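PDB 5JCD: chitin elicitor-binding protein from Oryza sativa subsp. japonica, which binds chitin oligosaccharides from fungal cell walls and takes part in relaying the signal that triggers defence responses in rice. Local coordinates for residues A[2-7]-A[131-137]; A[145-151]-A[187-193]. Residue numbers count along the deposited sequence, not the author numbering.

Interaction 1 of 2, residues A[2-7]-A[131-137]; sequences NFTCAV and PLPCSCD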
loop_
_atom_site.group_PDB
_atom_site.type_symbol
_atom_site.label_atom_id
_atom_site.label_comp_id
_atom_site.label_asym_id
_atom_site.label_seq_id
_atom_site.Cartn_x
_atom_site.Cartn_y
_atom_site.Cartn_z
ATOM N N ASN A 2 -5.808 -3.470 8.989
ATOM C CA ASN A 2 -5.440 -3.338 7.585
ATOM C C ASN A 2 -6.563 -2.714 6.703
ATOM O O ASN A 2 -7.219 -1.759 7.136
ATOM C CB ASN A 2 -5.061 -4.770 7.170
ATOM C CG ASN A 2 -4.198 -4.867 5.919
ATOM O OD1 ASN A 2 -4.753 -4.966 4.821
ATOM N ND2 ASN A 2 -2.848 -4.949 6.080
ATOM N N PHE A 3 -6.806 -3.233 5.497
ATOM C CA PHE A 3 -8.046 -2.907 4.770
ATOM C C PHE A 3 -8.950 -4.106 4.820
ATOM O O PHE A 3 -8.516 -5.241 4.719
ATOM C CB PHE A 3 -7.840 -2.537 3.294
ATOM C CG PHE A 3 -7.147 -1.227 3.077
ATOM C CD1 PHE A 3 -6.914 -0.354 4.145
ATOM C CD2 PHE A 3 -6.724 -0.863 1.802
ATOM C CE1 PHE A 3 -6.260 0.838 3.949
ATOM C CE2 PHE A 3 -6.065 0.341 1.591
ATOM C CZ PHE A 3 -5.829 1.193 2.666
ATOM N N THR A 4 -10.223 -3.833 5.007
ATOM C CA THR A 4 -11.227 -4.864 5.069
ATOM C C THR A 4 -11.578 -5.460 3.675
ATOM O O THR A 4 -11.538 -4.772 2.661
ATOM C CB THR A 4 -12.455 -4.253 5.804
ATOM O OG1 THR A 4 -12.386 -4.598 7.197
ATOM C CG2 THR A 4 -13.780 -4.654 5.197
ATOM N N CYS A 5 -11.924 -6.745 3.639
ATOM C CA CYS A 5 -12.366 -7.399 2.415
ATOM C C CYS A 5 -13.346 -8.503 2.780
ATOM O O CYS A 5 -13.035 -9.353 3.615
ATOM C CB CYS A 5 -11.186 -8.002 1.649
ATOM S SG CYS A 5 -11.637 -8.724 0.059
ATOM N N ALA A 6 -14.511 -8.505 2.133
ATOM C CA ALA A 6 -15.615 -9.373 2.534
ATOM C C ALA A 6 -15.994 -10.469 1.522
ATOM O O ALA A 6 -16.960 -11.200 1.742
ATOM C CB ALA A 6 -16.835 -8.521 2.831
ATOM N N VAL A 7 -15.232 -10.587 0.437
ATOM C CA VAL A 7 -15.498 -11.580 -0.592
ATOM C C VAL A 7 -14.909 -12.925 -0.220
ATOM O O VAL A 7 -14.250 -13.050 0.813
ATOM C CB VAL A 7 -14.938 -11.130 -1.934
ATOM C CG1 VAL A 7 -15.530 -9.750 -2.322
ATOM C CG2 VAL A 7 -13.436 -11.063 -1.858
ATOM N N PRO A 131 2.567 -7.365 4.721
ATOM C CA PRO A 131 1.184 -7.408 4.233
ATOM C C PRO A 131 0.604 -6.027 3.903
ATOM O O PRO A 131 -0.206 -5.518 4.668
ATOM C CB PRO A 131 0.427 -7.979 5.428
ATOM C CG PRO A 131 1.189 -7.429 6.618
ATOM C CD PRO A 131 2.639 -7.398 6.190
ATOM N N LEU A 132 0.991 -5.439 2.778
ATOM C CA LEU A 132 0.379 -4.176 2.335
ATOM C C LEU A 132 -1.147 -4.276 2.283
ATOM O O LEU A 132 -1.717 -5.288 1.831
ATOM C CB LEU A 132 0.923 -3.784 0.963
ATOM C CG LEU A 132 2.451 -3.729 0.903
ATOM C CD1 LEU A 132 2.920 -3.539 -0.510
ATOM C CD2 LEU A 132 2.951 -2.575 1.778
ATOM N N PRO A 133 -1.820 -3.230 2.762
ATOM C CA PRO A 133 -3.279 -3.274 2.854
ATOM C C PRO A 133 -3.979 -3.153 1.490
ATOM O O PRO A 133 -3.604 -2.352 0.625
ATOM C CB PRO A 133 -3.597 -2.072 3.743
ATOM C CG PRO A 133 -2.507 -1.103 3.433
ATOM C CD PRO A 133 -1.281 -1.904 3.105
ATOM N N CYS A 134 -5.016 -3.957 1.317
ATOM C CA CYS A 134 -5.741 -3.985 0.066
ATOM C C CYS A 134 -7.095 -4.615 0.285
ATOM O O CYS A 134 -7.427 -5.033 1.389
ATOM C CB CYS A 134 -4.963 -4.774 -1.008
ATOM S SG CYS A 134 -4.605 -6.522 -0.614
ATOM N N SER A 135 -7.876 -4.665 -0.786
ATOM C CA SER A 135 -9.168 -5.320 -0.766
ATOM C C SER A 135 -9.561 -5.635 -2.186
ATOM O O SER A 135 -9.034 -5.037 -3.139
ATOM C CB SER A 135 -10.230 -4.421 -0.140
ATOM O OG SER A 135 -11.496 -5.065 -0.119
ATOM N N CYS A 136 -10.508 -6.548 -2.331
ATOM C CA CYS A 136 -11.086 -6.780 -3.639
ATOM C C CYS A 136 -12.596 -6.482 -3.597
ATOM O O CYS A 136 -13.318 -6.857 -4.518
ATOM C CB CYS A 136 -10.818 -8.212 -4.103
ATOM S SG CYS A 136 -9.055 -8.745 -4.094
ATOM N N ASP A 137 -13.076 -5.838 -2.526
ATOM C CA ASP A 137 -14.501 -5.500 -2.401
ATOM C C ASP A 137 -14.859 -4.593 -3.549
ATOM O O ASP A 137 -14.044 -3.774 -3.962
ATOM C CB ASP A 137 -14.818 -4.719 -1.119
ATOM C CG ASP A 137 -14.766 -5.569 0.140
ATOM O OD1 ASP A 137 -14.990 -6.796 0.061
ATOM O OD2 ASP A 137 -14.485 -4.995 1.215
#
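The two segments run roughly the same way, with end-to-end directions 42° apart. F3 lies nearest P133 (CA to CA 5.2 Å) and C5 nearest S135 (5.0 Å). No backbone-to-backbone hydrogen bond joins them; each cross-link uses a side chain. N2 ND2 donates to P131 O at 3.0 Å. The carbonyl oxygen of the same amide, N2 OD1, accepts from F3 N at 2.8 Å. S135 OG donates to T4 O at 2.8 Å and accepts from D137 N at 3.0 Å, which closes an ST turn. The turn places D137 beside residues 4 to 7, where D137 OD1 takes a nearly straight hydrogen bond from A6 N at 2.7 Å. D137 OD2 forms a salt bridge with R174. The apolar part centres on F3. P133 CB sits over one face of its ring, 3.7 Å from the centroid and 9° off the normal, a CH-pi contact. V7 makes a looser contact with C136, CG2 to CB at 4.5 Å. Disulfides C5–C72 and C134–C70 tie the segments to strand 63-72, and C136–C13 ties 131-137 to strand 12-20. Strand 76-79 pairs antiparallel with both 3-4 and 133-134, through G77 to F3 and C134. The contact thus brings the N-terminal strand 3-4 and strand 133-134 together beside strand 76-79 in the mixed sheet.

Interaction 2 of 2, residues A[145-151]-A[187-193]; sequences MHLAYSV and QILDVPL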
loop_
_atom_site.group_PDB
_atom_site.type_symbol
_atom_site.label_atom_id
_atom_site.label_comp_id
_atom_site.label_asym_id
_atom_site.label_seq_id
_atom_site.Cartn_x
_atom_site.Cartn_y
_atom_site.Cartn_z
ATOM N N MET A 145 -10.331 -0.569 -8.306
ATOM C CA MET A 145 -8.995 -0.869 -7.859
ATOM C C MET A 145 -8.743 -0.145 -6.540
ATOM O O MET A 145 -8.819 1.082 -6.482
ATOM C CB MET A 145 -7.962 -0.410 -8.892
ATOM C CG MET A 145 -6.570 -1.010 -8.616
ATOM S SD MET A 145 -5.217 -0.032 -9.238
ATOM C CE MET A 145 -5.703 0.233 -10.936
ATOM N N HIS A 146 -8.485 -0.899 -5.480
ATOM C CA HIS A 146 -8.187 -0.276 -4.189
ATOM C C HIS A 146 -6.764 0.275 -4.073
ATOM O O HIS A 146 -5.782 -0.429 -4.274
ATOM C CB HIS A 146 -8.483 -1.237 -3.051
ATOM C CG HIS A 146 -9.942 -1.528 -2.895
ATOM N ND1 HIS A 146 -10.758 -0.815 -2.054
ATOM C CD2 HIS A 146 -10.724 -2.464 -3.483
ATOM C CE1 HIS A 146 -11.987 -1.305 -2.112
ATOM N NE2 HIS A 146 -11.991 -2.301 -2.973
ATOM N N LEU A 147 -6.683 1.547 -3.720
ATOM C CA LEU A 147 -5.425 2.258 -3.584
ATOM C C LEU A 147 -5.238 2.699 -2.146
ATOM O O LEU A 147 -6.111 3.357 -1.571
ATOM C CB LEU A 147 -5.426 3.490 -4.474
ATOM C CG LEU A 147 -4.242 4.452 -4.387
ATOM C CD1 LEU A 147 -2.976 3.794 -4.916
ATOM C CD2 LEU A 147 -4.513 5.761 -5.141
ATOM N N ALA A 148 -4.110 2.301 -1.567
ATOM C CA ALA A 148 -3.722 2.727 -0.231
ATOM C C ALA A 148 -3.078 4.077 -0.347
ATOM O O ALA A 148 -2.103 4.237 -1.093
ATOM C CB ALA A 148 -2.752 1.735 0.396
ATOM N N TYR A 149 -3.630 5.047 0.383
ATOM C CA TYR A 149 -3.230 6.446 0.264
ATOM C C TYR A 149 -2.883 7.051 1.626
ATOM O O TYR A 149 -3.691 6.977 2.566
ATOM C CB TYR A 149 -4.365 7.234 -0.363
ATOM C CG TYR A 149 -4.053 8.674 -0.564
ATOM C CD1 TYR A 149 -3.343 9.094 -1.684
ATOM C CD2 TYR A 149 -4.490 9.636 0.346
ATOM C CE1 TYR A 149 -3.040 10.432 -1.883
ATOM C CE2 TYR A 149 -4.204 10.988 0.149
ATOM C CZ TYR A 149 -3.469 11.366 -0.963
ATOM O OH TYR A 149 -3.176 12.669 -1.186
ATOM N N SER A 150 -1.679 7.621 1.741
ATOM C CA SER A 150 -1.267 8.295 2.960
ATOM C C SER A 150 -1.576 9.791 2.885
ATOM O O SER A 150 -0.994 10.497 2.076
ATOM C CB SER A 150 0.231 8.078 3.216
ATOM O OG SER A 150 0.652 8.752 4.395
ATOM N N VAL A 151 -2.464 10.264 3.754
ATOM C CA VAL A 151 -2.903 11.651 3.733
ATOM C C VAL A 151 -1.736 12.630 3.950
ATOM O O VAL A 151 -0.929 12.504 4.893
ATOM C CB VAL A 151 -3.971 11.919 4.825
ATOM C CG1 VAL A 151 -4.241 13.395 4.928
ATOM C CG2 VAL A 151 -5.268 11.137 4.552
ATOM N N GLN A 187 -2.490 9.457 8.041
ATOM C CA GLN A 187 -3.609 8.518 8.066
ATOM C C GLN A 187 -3.696 7.775 6.719
ATOM O O GLN A 187 -3.629 8.378 5.653
ATOM C CB GLN A 187 -4.929 9.256 8.292
ATOM C CG GLN A 187 -6.125 8.325 8.484
ATOM C CD GLN A 187 -7.352 9.061 9.026
ATOM O OE1 GLN A 187 -7.297 10.262 9.309
ATOM N NE2 GLN A 187 -8.454 8.338 9.188
ATOM N N ILE A 188 -3.856 6.469 6.794
ATOM C CA ILE A 188 -3.926 5.624 5.627
ATOM C C ILE A 188 -5.365 5.419 5.171
ATOM O O ILE A 188 -6.167 4.837 5.887
ATOM C CB ILE A 188 -3.322 4.247 5.925
ATOM C CG1 ILE A 188 -1.913 4.404 6.511
ATOM C CG2 ILE A 188 -3.336 3.387 4.682
ATOM C CD1 ILE A 188 -0.932 5.120 5.610
ATOM N N LEU A 189 -5.672 5.869 3.963
ATOM C CA LEU A 189 -7.006 5.726 3.408
ATOM C C LEU A 189 -7.071 4.625 2.325
ATOM O O LEU A 189 -6.164 4.477 1.509
ATOM C CB LEU A 189 -7.447 7.069 2.804
ATOM C CG LEU A 189 -7.606 8.294 3.723
ATOM C CD1 LEU A 189 -8.143 9.503 2.958
ATOM C CD2 LEU A 189 -8.548 7.989 4.855
ATOM N N ASP A 190 -8.180 3.895 2.319
ATOM C CA ASP A 190 -8.530 2.928 1.286
ATOM C C ASP A 190 -9.369 3.670 0.252
ATOM O O ASP A 190 -10.525 3.972 0.499
ATOM C CB ASP A 190 -9.343 1.775 1.885
ATOM C CG ASP A 190 -9.879 0.779 0.822
ATOM O OD1 ASP A 190 -9.656 0.978 -0.391
ATOM O OD2 ASP A 190 -10.551 -0.203 1.212
ATOM N N VAL A 191 -8.764 3.980 -0.890
ATOM C CA VAL A 191 -9.435 4.721 -1.954
ATOM C C VAL A 191 -9.932 3.807 -3.082
ATOM O O VAL A 191 -9.129 3.211 -3.805
ATOM C CB VAL A 191 -8.480 5.756 -2.543
ATOM C CG1 VAL A 191 -9.221 6.664 -3.486
ATOM C CG2 VAL A 191 -7.881 6.576 -1.427
ATOM N N PRO A 192 -11.254 3.655 -3.216
ATOM C CA PRO A 192 -11.736 2.759 -4.275
ATOM C C PRO A 192 -11.788 3.427 -5.662
ATOM O O PRO A 192 -12.782 4.052 -6.014
ATOM C CB PRO A 192 -13.146 2.381 -3.800
ATOM C CG PRO A 192 -13.521 3.400 -2.770
ATOM C CD PRO A 192 -12.360 4.298 -2.497
ATOM N N LEU A 193 -10.716 3.284 -6.434
ATOM C CA LEU A 193 -10.643 3.865 -7.772
ATOM C C LEU A 193 -11.653 3.207 -8.699
ATOM O O LEU A 193 -11.619 1.976 -8.897
ATOM C CB LEU A 193 -9.233 3.740 -8.375
ATOM C CG LEU A 193 -8.113 4.689 -7.975
ATOM C CD1 LEU A 193 -8.133 5.029 -6.503
ATOM C CD2 LEU A 193 -6.768 4.109 -8.387
#
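Strands 145-150 and 188-193 pair antiparallel, their axes 4.5 Å apart at closest approach. M145–L193, L147–V191 and Y149–L189 are hydrogen-bonded pairs, and in each the N and O of both residues are used. M145 N to L193 O and L193 N to M145 O are both 2.9 Å. L147 N to V191 O is 3.0 Å and V191 N to L147 O 2.8 Å. Y149 N to L189 O is 2.8 Å and L189 N to Y149 O 2.7 Å. A last bond, V151 N to Q187 O at 2.9 Å, carries the pairing past the strand ends. H146 and A148 turn their backbone to strand 12-20, hydrogen-bonded to A16 and, for A148, also L18. H146 ND1 donates to D190 OD1 at 2.7 Å. H146 NE2 is probably hydrogen-bonded to D137 O, and D190 OD2 forms a salt bridge with R174, so the buried pair is held from both ends. D190 N donates to N175 OD1. Y149 OH is hydrogen-bonded to E155 OE1. L147, Y149, V191 and L193 share one face; Y149 CB meets V191 CG2 and L147 CB meets L193 CD1, both at 3.7 Å. V191 also packs on L171 of helix 168-174. V151 touches L183, part of an experimentally identified chitin-binding site. Two antiparallel strands, with helices 157-163 and 168-174 between them in sequence, make the beta-alpha-alpha-beta fold of a LysM domain, here the second repeat.

How the interactions relate
Interaction 2 is the more buried contact, and regular main-chain pairing builds it within one LysM repeat. Interaction 1 is only partly buried. It is held by side-chain hydrogen bonds, with disulfides fastening its segments to neighbouring strands. The two contacts touch directly and reach the same mixed sheet. D137 O and H146 NE2, 2.7 Å apart, form a probable hydrogen bond between them. R174 bridges to both D137 and D190, so one arginine serves a carboxylate in each contact. The ring of F3 packs on strand 188-193, with F3 CZ 3.5 Å from D190 CA. Along the chain the two contacts come one after the other, residues 131-137 leading into strand 145-150.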